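Local coordinates for protein glycoside hydrolase family 31 (Kribbella flavida DSM 17836, PDB 5X3I) that hydrolyses the alpha-1,3-glucosidic linkages of the cyclic tetrasaccharide cyclobis-(1-6)-alpha-nigerosyl inside the cell to yield isomaltose, at residues P141-A146 with W164-Q169; V241-R246 with V258-G263; A325-A330 with F629-E634; W564-F569 with R581-S586. The protein carries 1 engineered substitution. All coordinates share one frame; numbering follows the deposited sequence.

Contact 1 of 4, residues P141-A146 with W164-Q169; sequences PAVWTA and WLVSSQ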
loop_
_atom_site.group_PDB
_atom_site.type_symbol
_atom_site.label_atom_id
_atom_site.label_comp_id
_atom_site.label_asym_id
_atom_site.label_seq_id
_atom_site.Cartn_x
_atom_site.Cartn_y
_atom_site.Cartn_z
ATOM N N PRO A 141 10.818 22.863 -23.897
ATOM C CA PRO A 141 11.926 22.004 -23.465
ATOM C C PRO A 141 12.565 22.481 -22.167
ATOM O O PRO A 141 12.566 23.674 -21.891
ATOM C CB PRO A 141 12.919 22.105 -24.624
ATOM C CG PRO A 141 12.641 23.432 -25.228
ATOM C CD PRO A 141 11.155 23.627 -25.109
ATOM N N ALA A 142 13.101 21.554 -21.385
ATOM C CA ALA A 142 13.679 21.891 -20.091
ATOM C C ALA A 142 15.149 21.520 -20.014
ATOM O O ALA A 142 15.628 20.684 -20.769
ATOM C CB ALA A 142 12.908 21.207 -18.967
ATOM N N VAL A 143 15.865 22.151 -19.093
ATOM C CA VAL A 143 17.276 21.862 -18.903
ATOM C C VAL A 143 17.662 21.814 -17.433
ATOM O O VAL A 143 17.080 22.507 -16.602
ATOM C CB VAL A 143 18.180 22.914 -19.598
ATOM C CG1 VAL A 143 17.915 22.964 -21.099
ATOM C CG2 VAL A 143 17.997 24.281 -18.963
ATOM N N TRP A 144 18.675 21.014 -17.136
ATOM C CA TRP A 144 19.251 20.950 -15.806
ATOM C C TRP A 144 20.363 21.978 -15.644
ATOM O O TRP A 144 21.289 22.033 -16.446
ATOM C CB TRP A 144 19.800 19.554 -15.525
ATOM C CG TRP A 144 18.757 18.507 -15.291
ATOM C CD1 TRP A 144 18.350 17.552 -16.167
ATOM C CD2 TRP A 144 17.995 18.305 -14.092
ATOM N NE1 TRP A 144 17.387 16.758 -15.590
ATOM C CE2 TRP A 144 17.147 17.203 -14.317
ATOM C CE3 TRP A 144 17.949 18.948 -12.852
ATOM C CZ2 TRP A 144 16.263 16.729 -13.348
ATOM C CZ3 TRP A 144 17.070 18.483 -11.895
ATOM C CH2 TRP A 144 16.237 17.381 -12.148
ATOM N N THR A 145 20.277 22.771 -14.587
ATOM C CA THR A 145 21.248 23.821 -14.322
ATOM C C THR A 145 21.513 23.931 -12.834
ATOM O O THR A 145 20.641 23.613 -12.025
ATOM C CB THR A 145 20.755 25.183 -14.837
ATOM O OG1 THR A 145 21.673 26.204 -14.445
ATOM C CG2 THR A 145 19.383 25.509 -14.265
ATOM N N ALA A 146 22.705 24.395 -12.472
ATOM C CA ALA A 146 23.003 24.712 -11.079
ATOM C C ALA A 146 22.677 26.165 -10.759
ATOM O O ALA A 146 22.723 26.568 -9.602
ATOM C CB ALA A 146 24.450 24.417 -10.762
ATOM N N TRP A 164 18.623 22.217 -10.773
ATOM C CA TRP A 164 17.219 22.494 -11.008
ATOM C C TRP A 164 16.844 22.228 -12.452
ATOM O O TRP A 164 17.594 22.567 -13.366
ATOM C CB TRP A 164 16.910 23.940 -10.647
ATOM C CG TRP A 164 17.411 24.286 -9.305
ATOM C CD1 TRP A 164 18.605 24.863 -8.999
ATOM C CD2 TRP A 164 16.749 24.043 -8.061
ATOM N NE1 TRP A 164 18.723 25.010 -7.641
ATOM C CE2 TRP A 164 17.595 24.514 -7.042
ATOM C CE3 TRP A 164 15.518 23.482 -7.713
ATOM C CZ2 TRP A 164 17.254 24.436 -5.695
ATOM C CZ3 TRP A 164 15.178 23.412 -6.371
ATOM C CH2 TRP A 164 16.043 23.885 -5.381
ATOM N N LEU A 165 15.687 21.610 -12.654
ATOM C CA LEU A 165 15.174 21.378 -13.993
ATOM C C LEU A 165 14.250 22.523 -14.352
ATOM O O LEU A 165 13.182 22.680 -13.759
ATOM C CB LEU A 165 14.437 20.046 -14.082
ATOM C CG LEU A 165 13.901 19.664 -15.464
ATOM C CD1 LEU A 165 15.050 19.392 -16.446
ATOM C CD2 LEU A 165 12.975 18.461 -15.380
ATOM N N VAL A 166 14.671 23.329 -15.323
ATOM C CA VAL A 166 13.978 24.572 -15.621
ATOM C C VAL A 166 13.578 24.667 -17.086
ATOM O O VAL A 166 14.215 24.093 -17.954
ATOM C CB VAL A 166 14.841 25.792 -15.251
ATOM C CG1 VAL A 166 15.300 25.690 -13.816
ATOM C CG2 VAL A 166 16.049 25.900 -16.173
ATOM N N SER A 167 12.495 25.385 -17.339
ATOM C CA SER A 167 12.082 25.718 -18.691
ATOM C C SER A 167 11.489 27.117 -18.667
ATOM O O SER A 167 11.503 27.784 -17.633
ATOM C CB SER A 167 11.061 24.715 -19.226
ATOM O OG SER A 167 9.764 25.009 -18.740
ATOM N N SER A 168 10.947 27.553 -19.799
ATOM C CA SER A 168 10.294 28.854 -19.868
ATOM C C SER A 168 9.064 28.892 -18.970
ATOM O O SER A 168 8.585 29.963 -18.614
ATOM C CB SER A 168 9.900 29.186 -21.307
ATOM O OG SER A 168 8.862 28.338 -21.765
ATOM N N GLN A 169 8.557 27.717 -18.611
ATOM C CA GLN A 169 7.395 27.615 -17.738
ATOM C C GLN A 169 7.754 27.834 -16.278
ATOM O O GLN A 169 6.955 28.373 -15.524
ATOM C CB GLN A 169 6.713 26.254 -17.901
ATOM C CG GLN A 169 6.117 26.025 -19.280
ATOM C CD GLN A 169 5.193 27.148 -19.702
ATOM O OE1 GLN A 169 5.535 27.953 -20.567
ATOM N NE2 GLN A 169 4.015 27.211 -19.093
HETATM O O HOH W 1 11.595 25.926 -22.464
#
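The indole of W144 lies over L165, whose CB sits 3.6 Å from the centroid of the six-membered ring and only 5° off the ring normal, a face-on CH-pi contact. The leucine's CD1 branch touches the same indole farther along, 3.7 Å from W144 CE2. With its CG anti to the backbone N (chi1 -177°), L165 carries that branch past the pyrrole part of the ring and on toward A142, where CD1 meets CB at 3.8 Å. Leucine suits the spot because CB covers the six-membered ring while the single branch CD1 reaches both the rest of the indole and A142. W144 and L165 form a non-hydrogen-bonded antiparallel pair, flanked by the hydrogen-bonded pairs V143 with V166 and T145 with W164.

On the other face of the sheet the beta-branched residues gather, their shape agreeing with extended backbone. V143 CG2 and V166 CG2 approach to 3.8 Å across the strands, and T145 turns its methyl CG2 to V166, the two side chains crossing at about a right angle. The hydroxyl of T145 instead takes the backbone N of D147.

The backbone is gripped by four bonds, among them V143 N to V166 O at 2.8 Å. Farther along, S167 OG accepts from Q169 N in an ST turn and also bonds H172.

Strand 143-145 is an edge strand of its six-stranded sheet, and R175 adds a cation-pi contact to W144. With an electron-rich indole resting on aliphatic carbon and reached by a cation, dispersion and electrostatics probably both help to hold this edge strand, beyond its backbone bonds.

Contact 2 of 4, residues V241-R246 with V258-G263; sequences VRTSRR and VEVALG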
loop_
_atom_site.group_PDB
_atom_site.type_symbol
_atom_site.label_atom_id
_atom_site.label_comp_id
_atom_site.label_asym_id
_atom_site.label_seq_id
_atom_site.Cartn_x
_atom_site.Cartn_y
_atom_site.Cartn_z
ATOM N N VAL A 241 12.647 13.965 3.009
ATOM C CA VAL A 241 12.360 15.053 2.089
ATOM C C VAL A 241 10.949 15.518 2.379
ATOM O O VAL A 241 10.013 14.720 2.251
ATOM C CB VAL A 241 12.467 14.615 0.631
ATOM C CG1 VAL A 241 12.315 15.809 -0.289
ATOM C CG2 VAL A 241 13.784 13.886 0.387
ATOM N N ARG A 242 10.739 16.782 2.736
ATOM C CA ARG A 242 9.386 17.050 3.150
ATOM C C ARG A 242 8.590 17.503 1.946
ATOM O O ARG A 242 8.455 18.684 1.672
ATOM C CB ARG A 242 9.370 18.146 4.225
ATOM C CG ARG A 242 10.217 17.852 5.451
ATOM C CD ARG A 242 10.389 19.078 6.334
ATOM N NE ARG A 242 10.924 18.711 7.643
ATOM C CZ ARG A 242 11.435 19.569 8.518
ATOM N NH1 ARG A 242 11.498 20.861 8.219
ATOM N NH2 ARG A 242 11.889 19.136 9.690
ATOM N N THR A 243 7.894 16.543 1.365
ATOM C CA THR A 243 6.975 16.787 0.277
ATOM C C THR A 243 6.054 15.584 0.187
ATOM O O THR A 243 6.460 14.477 0.539
ATOM C CB THR A 243 7.723 16.982 -1.057
ATOM O OG1 THR A 243 6.792 17.278 -2.096
ATOM C CG2 THR A 243 8.495 15.735 -1.421
ATOM N N SER A 244 4.851 15.780 -0.332
ATOM C CA SER A 244 4.043 14.665 -0.802
ATOM C C SER A 244 4.101 14.529 -2.333
ATOM O O SER A 244 3.422 13.690 -2.906
ATOM C CB SER A 244 2.605 14.774 -0.305
ATOM O OG SER A 244 2.030 16.021 -0.587
ATOM N N ARG A 245 4.886 15.379 -2.992
ATOM C CA ARG A 245 5.096 15.238 -4.434
ATOM C C ARG A 245 6.008 14.046 -4.714
ATOM O O ARG A 245 6.689 13.565 -3.830
ATOM C CB ARG A 245 5.678 16.523 -5.046
ATOM C CG ARG A 245 4.720 17.695 -5.004
ATOM C CD ARG A 245 5.210 18.926 -5.770
ATOM N NE ARG A 245 4.241 20.002 -5.619
ATOM C CZ ARG A 245 4.257 20.883 -4.628
ATOM N NH1 ARG A 245 5.219 20.848 -3.719
ATOM N NH2 ARG A 245 3.324 21.813 -4.560
ATOM N N ARG A 246 5.993 13.559 -5.948
ATOM C CA ARG A 246 6.846 12.452 -6.351
ATOM C C ARG A 246 8.327 12.767 -6.118
ATOM O O ARG A 246 8.771 13.905 -6.291
ATOM C CB ARG A 246 6.588 12.107 -7.822
ATOM C CG ARG A 246 7.161 10.771 -8.293
ATOM C CD ARG A 246 6.473 10.304 -9.581
ATOM N NE ARG A 246 6.903 8.980 -10.012
ATOM C CZ ARG A 246 6.440 8.358 -11.092
ATOM N NH1 ARG A 246 5.527 8.947 -11.861
ATOM N NH2 ARG A 246 6.888 7.150 -11.408
ATOM N N VAL A 258 19.039 12.350 -5.112
ATOM C CA VAL A 258 17.625 12.565 -4.817
ATOM C C VAL A 258 17.001 13.595 -5.752
ATOM O O VAL A 258 17.457 14.733 -5.818
ATOM C CB VAL A 258 17.417 13.035 -3.356
ATOM C CG1 VAL A 258 15.938 13.235 -3.062
ATOM C CG2 VAL A 258 18.018 12.041 -2.381
ATOM N N GLU A 259 15.954 13.190 -6.462
ATOM C CA GLU A 259 15.233 14.073 -7.373
ATOM C C GLU A 259 13.825 14.320 -6.837
ATOM O O GLU A 259 13.148 13.389 -6.390
ATOM C CB GLU A 259 15.184 13.469 -8.782
ATOM C CG GLU A 259 14.772 14.426 -9.884
ATOM C CD GLU A 259 15.006 13.858 -11.278
ATOM O OE1 GLU A 259 15.991 13.123 -11.480
ATOM O OE2 GLU A 259 14.192 14.130 -12.177
ATOM N N VAL A 260 13.398 15.573 -6.901
ATOM C CA VAL A 260 12.175 16.032 -6.271
ATOM C C VAL A 260 11.271 16.856 -7.192
ATOM O O VAL A 260 11.672 17.911 -7.675
ATOM C CB VAL A 260 12.498 16.896 -5.042
ATOM C CG1 VAL A 260 11.226 17.393 -4.403
ATOM C CG2 VAL A 260 13.347 16.116 -4.058
ATOM N N ALA A 261 10.045 16.390 -7.412
ATOM C CA ALA A 261 9.056 17.179 -8.137
ATOM C C ALA A 261 8.672 18.402 -7.317
ATOM O O ALA A 261 8.540 18.316 -6.099
ATOM C CB ALA A 261 7.830 16.349 -8.458
ATOM N N LEU A 262 8.499 19.537 -7.990
ATOM C CA LEU A 262 8.233 20.804 -7.320
ATOM C C LEU A 262 6.875 21.372 -7.686
ATOM O O LEU A 262 6.322 21.063 -8.733
ATOM C CB LEU A 262 9.317 21.839 -7.664
ATOM C CG LEU A 262 10.750 21.537 -7.235
ATOM C CD1 LEU A 262 11.726 22.506 -7.897
ATOM C CD2 LEU A 262 10.868 21.620 -5.728
ATOM N N GLY A 263 6.345 22.202 -6.797
ATOM C CA GLY A 263 5.202 23.036 -7.102
ATOM C C GLY A 263 5.683 24.406 -7.556
ATOM O O GLY A 263 6.728 24.517 -8.180
HETATM O O HOH W 2 7.818 19.298 -3.624
#
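A single water ties R245, T243 and A261 together: it donates to A261 O at 2.8 Å, accepts from R245 NH1 at 3.0 Å, and is hydrogen-bonded to T243 OG1. It meets the guanidinium at its edge, in plane. T243 OG1 also accepts from R245 N at 2.8 Å, which makes an ST turn, so the threonine hydroxyl serves both the arginine's backbone N-H and the water its guanidinium holds.

R245 runs extended from CG to NE along the second segment, its CD 3.4 Å from A261 O. Its flat guanidinium then lies over G263, whose N stands 3.2 Å above the plane, over the centre. G263, having no side chain, lets the guanidinium lie this close to its backbone. The charge is answered outside, by a salt bridge from NE to D490.

Next to it, R246 gives its carbonyl to A261 N in a fairly straight bond (163° at the hydrogen), while its own guanidinium leads off to D204. At the other end the branched valines form a buried apolar patch: V241 CG2 meets V258 CG1 tip to tip, and V241 CG1 slides past V260 CG2 at 3.9 Å.

Here the loop leaving strand 237-241 of one sheet crosses to strand 247-252 of the other and packs on strand 255-261, a link between the two sheets of the beta-rich, galactose mutarotase-like N-terminal region found in family 31 glycoside hydrolases.

Contact 3 of 4, residues A325-A330 with F629-E634; sequences AIPVGA and FATLRE
P327 packs its ring against helix 622-650, meeting A630, T631 and E634 in the TIM-barrel domain. The proline belongs to the loop from helix 311-323 into barrel strand 330-333, and A325 begins this loop at positive phi in a Schellman motif.

A630 offers its CB to P327 CD at 4.0 Å, and to I326 CG2 at the same distance; a small methyl lets the loop lie close to the helix. I326 places CG2 anti to its backbone N, and this short branch makes the contact while the end of the longer branch leads away from segment 629-634; the side chain also touches F626 and R627, earlier in the same helix. E634 behaves differently: CG stands anti to the carbonyl carbon (chi1 -67°), and a bend at chi2 (-82°) folds the chain back, laying its CG and CD each 3.6 Å from P327 CB. The aliphatic part of the glutamate thus serves as a greasy surface, and its carboxylate keeps a salt bridge with R300. Proline, lacking an N-H, suits a loop that presents a rigid apolar flank.

T631 turns OG1 beside its own backbone N, where it bonds R627 O; the same oxygen passes 4.1 Å from P327 CD.

Two waters link loop and helix. One donates to E634 OE2 and, weakly, to P327 O; the second donates to A325 O, at 2.6 Å, and T631 OG1, at 3.2 Å.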
loop_
_atom_site.group_PDB
_atom_site.type_symbol
_atom_site.label_atom_id
_atom_site.label_comp_id
_atom_site.label_asym_id
_atom_site.label_seq_id
_atom_site.Cartn_x
_atom_site.Cartn_y
_atom_site.Cartn_z
ATOM N N ALA A 325 -11.062 -26.250 16.567
ATOM C CA ALA A 325 -10.312 -25.672 17.673
ATOM C C ALA A 325 -9.095 -24.860 17.195
ATOM O O ALA A 325 -8.032 -24.919 17.801
ATOM C CB ALA A 325 -9.881 -26.764 18.647
ATOM N N ILE A 326 -9.271 -24.132 16.095
ATOM C CA ILE A 326 -8.292 -23.154 15.630
ATOM C C ILE A 326 -8.771 -21.770 16.024
ATOM O O ILE A 326 -9.714 -21.244 15.435
ATOM C CB ILE A 326 -8.098 -23.202 14.103
ATOM C CG1 ILE A 326 -7.717 -24.618 13.652
ATOM C CG2 ILE A 326 -7.060 -22.152 13.660
ATOM C CD1 ILE A 326 -7.949 -24.872 12.163
ATOM N N PRO A 327 -8.118 -21.173 17.019
ATOM C CA PRO A 327 -8.576 -19.898 17.578
ATOM C C PRO A 327 -8.509 -18.794 16.534
ATOM O O PRO A 327 -7.540 -18.743 15.796
ATOM C CB PRO A 327 -7.592 -19.627 18.717
ATOM C CG PRO A 327 -6.894 -20.901 18.967
ATOM C CD PRO A 327 -6.917 -21.680 17.697
ATOM N N VAL A 328 -9.532 -17.956 16.458
ATOM C CA VAL A 328 -9.511 -16.818 15.566
ATOM C C VAL A 328 -10.023 -15.594 16.322
ATOM O O VAL A 328 -11.009 -15.680 17.043
ATOM C CB VAL A 328 -10.349 -17.078 14.293
ATOM C CG1 VAL A 328 -11.741 -17.600 14.659
ATOM C CG2 VAL A 328 -10.442 -15.828 13.459
ATOM N N GLY A 329 -9.314 -14.475 16.204
ATOM C CA GLY A 329 -9.707 -13.254 16.880
ATOM C C GLY A 329 -10.475 -12.227 16.061
ATOM O O GLY A 329 -11.127 -11.364 16.631
ATOM N N ALA A 330 -10.415 -12.312 14.736
ATOM C CA ALA A 330 -11.163 -11.387 13.887
ATOM C C ALA A 330 -11.567 -12.008 12.554
ATOM O O ALA A 330 -10.816 -12.774 11.975
ATOM C CB ALA A 330 -10.359 -10.132 13.633
ATOM N N PHE A 629 0.381 -23.434 15.654
ATOM C CA PHE A 629 0.868 -22.078 15.439
ATOM C C PHE A 629 -0.121 -21.061 15.994
ATOM O O PHE A 629 0.264 -20.134 16.693
ATOM C CB PHE A 629 1.116 -21.821 13.948
ATOM C CG PHE A 629 2.137 -22.746 13.331
ATOM C CD1 PHE A 629 3.213 -23.197 14.061
ATOM C CD2 PHE A 629 2.012 -23.158 12.024
ATOM C CE1 PHE A 629 4.141 -24.044 13.498
ATOM C CE2 PHE A 629 2.943 -24.004 11.459
ATOM C CZ PHE A 629 4.004 -24.442 12.199
ATOM N N ALA A 630 -1.397 -21.254 15.681
ATOM C CA ALA A 630 -2.445 -20.328 16.122
ATOM C C ALA A 630 -2.597 -20.331 17.645
ATOM O O ALA A 630 -2.834 -19.292 18.256
ATOM C CB ALA A 630 -3.757 -20.667 15.459
ATOM N N THR A 631 -2.431 -21.501 18.251
ATOM C CA THR A 631 -2.581 -21.635 19.693
ATOM C C THR A 631 -1.398 -20.995 20.417
ATOM O O THR A 631 -1.566 -20.321 21.427
ATOM C CB THR A 631 -2.715 -23.118 20.106
ATOM O OG1 THR A 631 -3.832 -23.694 19.421
ATOM C CG2 THR A 631 -2.957 -23.231 21.589
ATOM N N LEU A 632 -0.204 -21.216 19.885
ATOM C CA LEU A 632 0.986 -20.533 20.360
ATOM C C LEU A 632 0.819 -19.009 20.234
ATOM O O LEU A 632 1.128 -18.264 21.159
ATOM C CB LEU A 632 2.214 -21.019 19.582
ATOM C CG LEU A 632 3.580 -20.600 20.134
ATOM C CD1 LEU A 632 4.642 -21.638 19.803
ATOM C CD2 LEU A 632 3.994 -19.258 19.581
ATOM N N ARG A 633 0.322 -18.567 19.080
ATOM C CA ARG A 633 0.010 -17.157 18.834
ATOM C C ARG A 633 -0.839 -16.549 19.961
ATOM O O ARG A 633 -0.518 -15.489 20.486
ATOM C CB ARG A 633 -0.734 -17.007 17.508
ATOM C CG ARG A 633 -1.162 -15.578 17.182
ATOM C CD ARG A 633 0.025 -14.767 16.685
ATOM N NE ARG A 633 -0.304 -13.375 16.363
ATOM C CZ ARG A 633 0.585 -12.506 15.898
ATOM N NH1 ARG A 633 1.845 -12.904 15.685
ATOM N NH2 ARG A 633 0.222 -11.252 15.636
ATOM N N GLU A 634 -1.921 -17.240 20.318
ATOM C CA GLU A 634 -2.793 -16.811 21.413
ATOM C C GLU A 634 -1.992 -16.533 22.679
ATOM O O GLU A 634 -2.196 -15.528 23.339
ATOM C CB GLU A 634 -3.868 -17.871 21.697
ATOM C CG GLU A 634 -4.885 -18.047 20.580
ATOM C CD GLU A 634 -5.983 -17.001 20.631
ATOM O OE1 GLU A 634 -6.703 -16.947 21.633
ATOM O OE2 GLU A 634 -6.120 -16.217 19.690
HETATM O O HOH W 3 -6.608 -25.167 19.994
HETATM O O HOH W 4 -5.560 -16.375 17.226
#

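Contact 4 of 4, residues W564-F569 with R581-S586; sequences WDLAGF and RAAAAS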
loop_
_atom_site.group_PDB
_atom_site.type_symbol
_atom_site.label_atom_id
_atom_site.label_comp_id
_atom_site.label_asym_id
_atom_site.label_seq_id
_atom_site.Cartn_x
_atom_site.Cartn_y
_atom_site.Cartn_z
ATOM N N TRP A 564 0.413 -9.479 6.328
ATOM C CA TRP A 564 0.352 -9.830 4.914
ATOM C C TRP A 564 -0.604 -10.998 4.741
ATOM O O TRP A 564 -0.948 -11.641 5.722
ATOM C CB TRP A 564 1.743 -10.186 4.370
ATOM C CG TRP A 564 2.341 -11.460 4.944
ATOM C CD1 TRP A 564 2.571 -11.740 6.254
ATOM C CD2 TRP A 564 2.802 -12.602 4.209
ATOM N NE1 TRP A 564 3.116 -12.991 6.391
ATOM C CE2 TRP A 564 3.279 -13.538 5.147
ATOM C CE3 TRP A 564 2.847 -12.925 2.852
ATOM C CZ2 TRP A 564 3.797 -14.776 4.769
ATOM C CZ3 TRP A 564 3.362 -14.154 2.481
ATOM C CH2 TRP A 564 3.833 -15.061 3.433
ATOM N N ASP A 565 -1.026 -11.286 3.513
ATOM C CA ASP A 565 -1.847 -12.465 3.329
ATOM C C ASP A 565 -0.881 -13.638 3.381
ATOM O O ASP A 565 -0.128 -13.858 2.436
ATOM C CB ASP A 565 -2.561 -12.464 1.961
ATOM C CG ASP A 565 -3.345 -11.182 1.675
ATOM O OD1 ASP A 565 -3.746 -10.469 2.613
ATOM O OD2 ASP A 565 -3.583 -10.911 0.480
ATOM N N LEU A 566 -0.989 -14.479 4.402
ATOM C CA LEU A 566 0.066 -15.463 4.585
ATOM C C LEU A 566 -0.063 -16.512 3.494
ATOM O O LEU A 566 -1.152 -16.979 3.195
ATOM C CB LEU A 566 0.035 -16.075 5.989
ATOM C CG LEU A 566 -1.199 -16.830 6.466
ATOM C CD1 LEU A 566 -1.074 -18.303 6.129
ATOM C CD2 LEU A 566 -1.353 -16.612 7.966
ATOM N N ALA A 567 1.067 -16.791 2.849
ATOM C CA ALA A 567 1.169 -17.679 1.688
ATOM C C ALA A 567 0.337 -17.242 0.470
ATOM O O ALA A 567 0.076 -18.050 -0.404
ATOM C CB ALA A 567 0.772 -19.101 2.093
ATOM N N GLY A 568 -0.043 -15.968 0.404
ATOM C CA GLY A 568 -0.617 -15.345 -0.781
ATOM C C GLY A 568 -2.117 -15.543 -0.948
ATOM O O GLY A 568 -2.634 -16.617 -0.602
ATOM N N PHE A 569 -2.827 -14.565 -1.516
ATOM C CA PHE A 569 -4.255 -14.767 -1.749
ATOM C C PHE A 569 -4.671 -15.135 -3.180
ATOM O O PHE A 569 -5.814 -15.510 -3.404
ATOM C CB PHE A 569 -5.032 -13.516 -1.259
ATOM C CG PHE A 569 -5.267 -12.436 -2.309
ATOM C CD1 PHE A 569 -6.446 -11.704 -2.293
ATOM C CD2 PHE A 569 -4.308 -12.106 -3.258
ATOM C CE1 PHE A 569 -6.699 -10.697 -3.231
ATOM C CE2 PHE A 569 -4.550 -11.109 -4.198
ATOM C CZ PHE A 569 -5.742 -10.398 -4.186
ATOM N N ARG A 581 5.079 -23.013 6.179
ATOM C CA ARG A 581 6.232 -22.136 6.393
ATOM C C ARG A 581 5.743 -20.704 6.602
ATOM O O ARG A 581 6.202 -20.009 7.489
ATOM C CB ARG A 581 7.216 -22.183 5.214
ATOM C CG ARG A 581 7.933 -23.517 5.007
ATOM C CD ARG A 581 8.646 -24.012 6.257
ATOM N NE ARG A 581 9.640 -25.031 5.931
ATOM C CZ ARG A 581 10.233 -25.815 6.822
ATOM N NH1 ARG A 581 9.924 -25.715 8.105
ATOM N NH2 ARG A 581 11.127 -26.710 6.429
ATOM N N ALA A 582 4.810 -20.277 5.763
ATOM C CA ALA A 582 4.242 -18.941 5.879
ATOM C C ALA A 582 3.519 -18.774 7.209
ATOM O O ALA A 582 3.735 -17.801 7.914
ATOM C CB ALA A 582 3.293 -18.663 4.733
ATOM N N ALA A 583 2.663 -19.737 7.536
ATOM C CA ALA A 583 1.875 -19.669 8.762
ATOM C C ALA A 583 2.772 -19.590 9.992
ATOM O O ALA A 583 2.519 -18.797 10.890
ATOM C CB ALA A 583 0.936 -20.864 8.863
ATOM N N ALA A 584 3.826 -20.402 10.023
ATOM C CA ALA A 584 4.715 -20.427 11.177
ATOM C C ALA A 584 5.423 -19.096 11.389
ATOM O O ALA A 584 5.464 -18.590 12.503
ATOM C CB ALA A 584 5.727 -21.537 11.044
ATOM N N ALA A 585 5.971 -18.525 10.320
ATOM C CA ALA A 585 6.647 -17.240 10.425
ATOM C C ALA A 585 5.662 -16.142 10.802
ATOM O O ALA A 585 5.982 -15.251 11.571
ATOM C CB ALA A 585 7.363 -16.886 9.102
ATOM N N SER A 586 4.456 -16.219 10.257
ATOM C CA SER A 586 3.461 -15.166 10.465
ATOM C C SER A 586 2.967 -15.098 11.910
ATOM O O SER A 586 2.631 -14.025 12.403
ATOM C CB SER A 586 2.280 -15.361 9.523
ATOM O OG SER A 586 2.694 -15.217 8.184
#
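W564 sends its indole N-H to S586 within a beta-alpha-beta unit of the TIM barrel, where strand 562-565 is followed by helix 576-586 and strand 591-593. W564 NE1 lies 2.9 Å from S586 OG, but the bond is bent (132° at the hydrogen) and the oxygen stands 29° out of the ring plane. Chi1 of 67°, with CG between the backbone N and the carbonyl carbon, swings the broad ring back over its own chain, so that L566 CA comes to lie over one face. Farther along the indole, CH2 touches A582 CB at 3.9 Å, and F544 meets the ring from outside the two segments.

From D565 to G568 the chain makes a type II beta turn. Within it L566 points its CB toward the helix, 3.6 Å from S586 OG, while its CD1 branch reaches A583. A567 follows, with CB 3.7 Å from A582 CB; two methyl groups allow turn and helix to come this close in the buried interior.

Serine suits the helix here, because one small hydroxyl can serve both partners: S586 OG accepts from W564 NE1 and donates to A582 O at 2.8 Å.

In the fold
From the N terminus, contact 1 comes first, closing a loop between 141-146 and 164-169 at the edge of a six-stranded antiparallel sheet. Contact 2 follows in series, closing the short span through strand 247-252 between 241-246 and 258-263; it reaches the same sheet through strand 255-261, and the two touch, W144 against E259 and W164 against L262. Contact 3 then spans some 300 residues, joining the loop before the second barrel strand to helix 622-650. Contact 4, a local strand-to-helix closure, nests inside that span, and F629 of contact 3 packs on A583 and A584 of contact 4. Contacts 2 and 4 are centred about 35 Å apart, on opposite sides of the chain's centre.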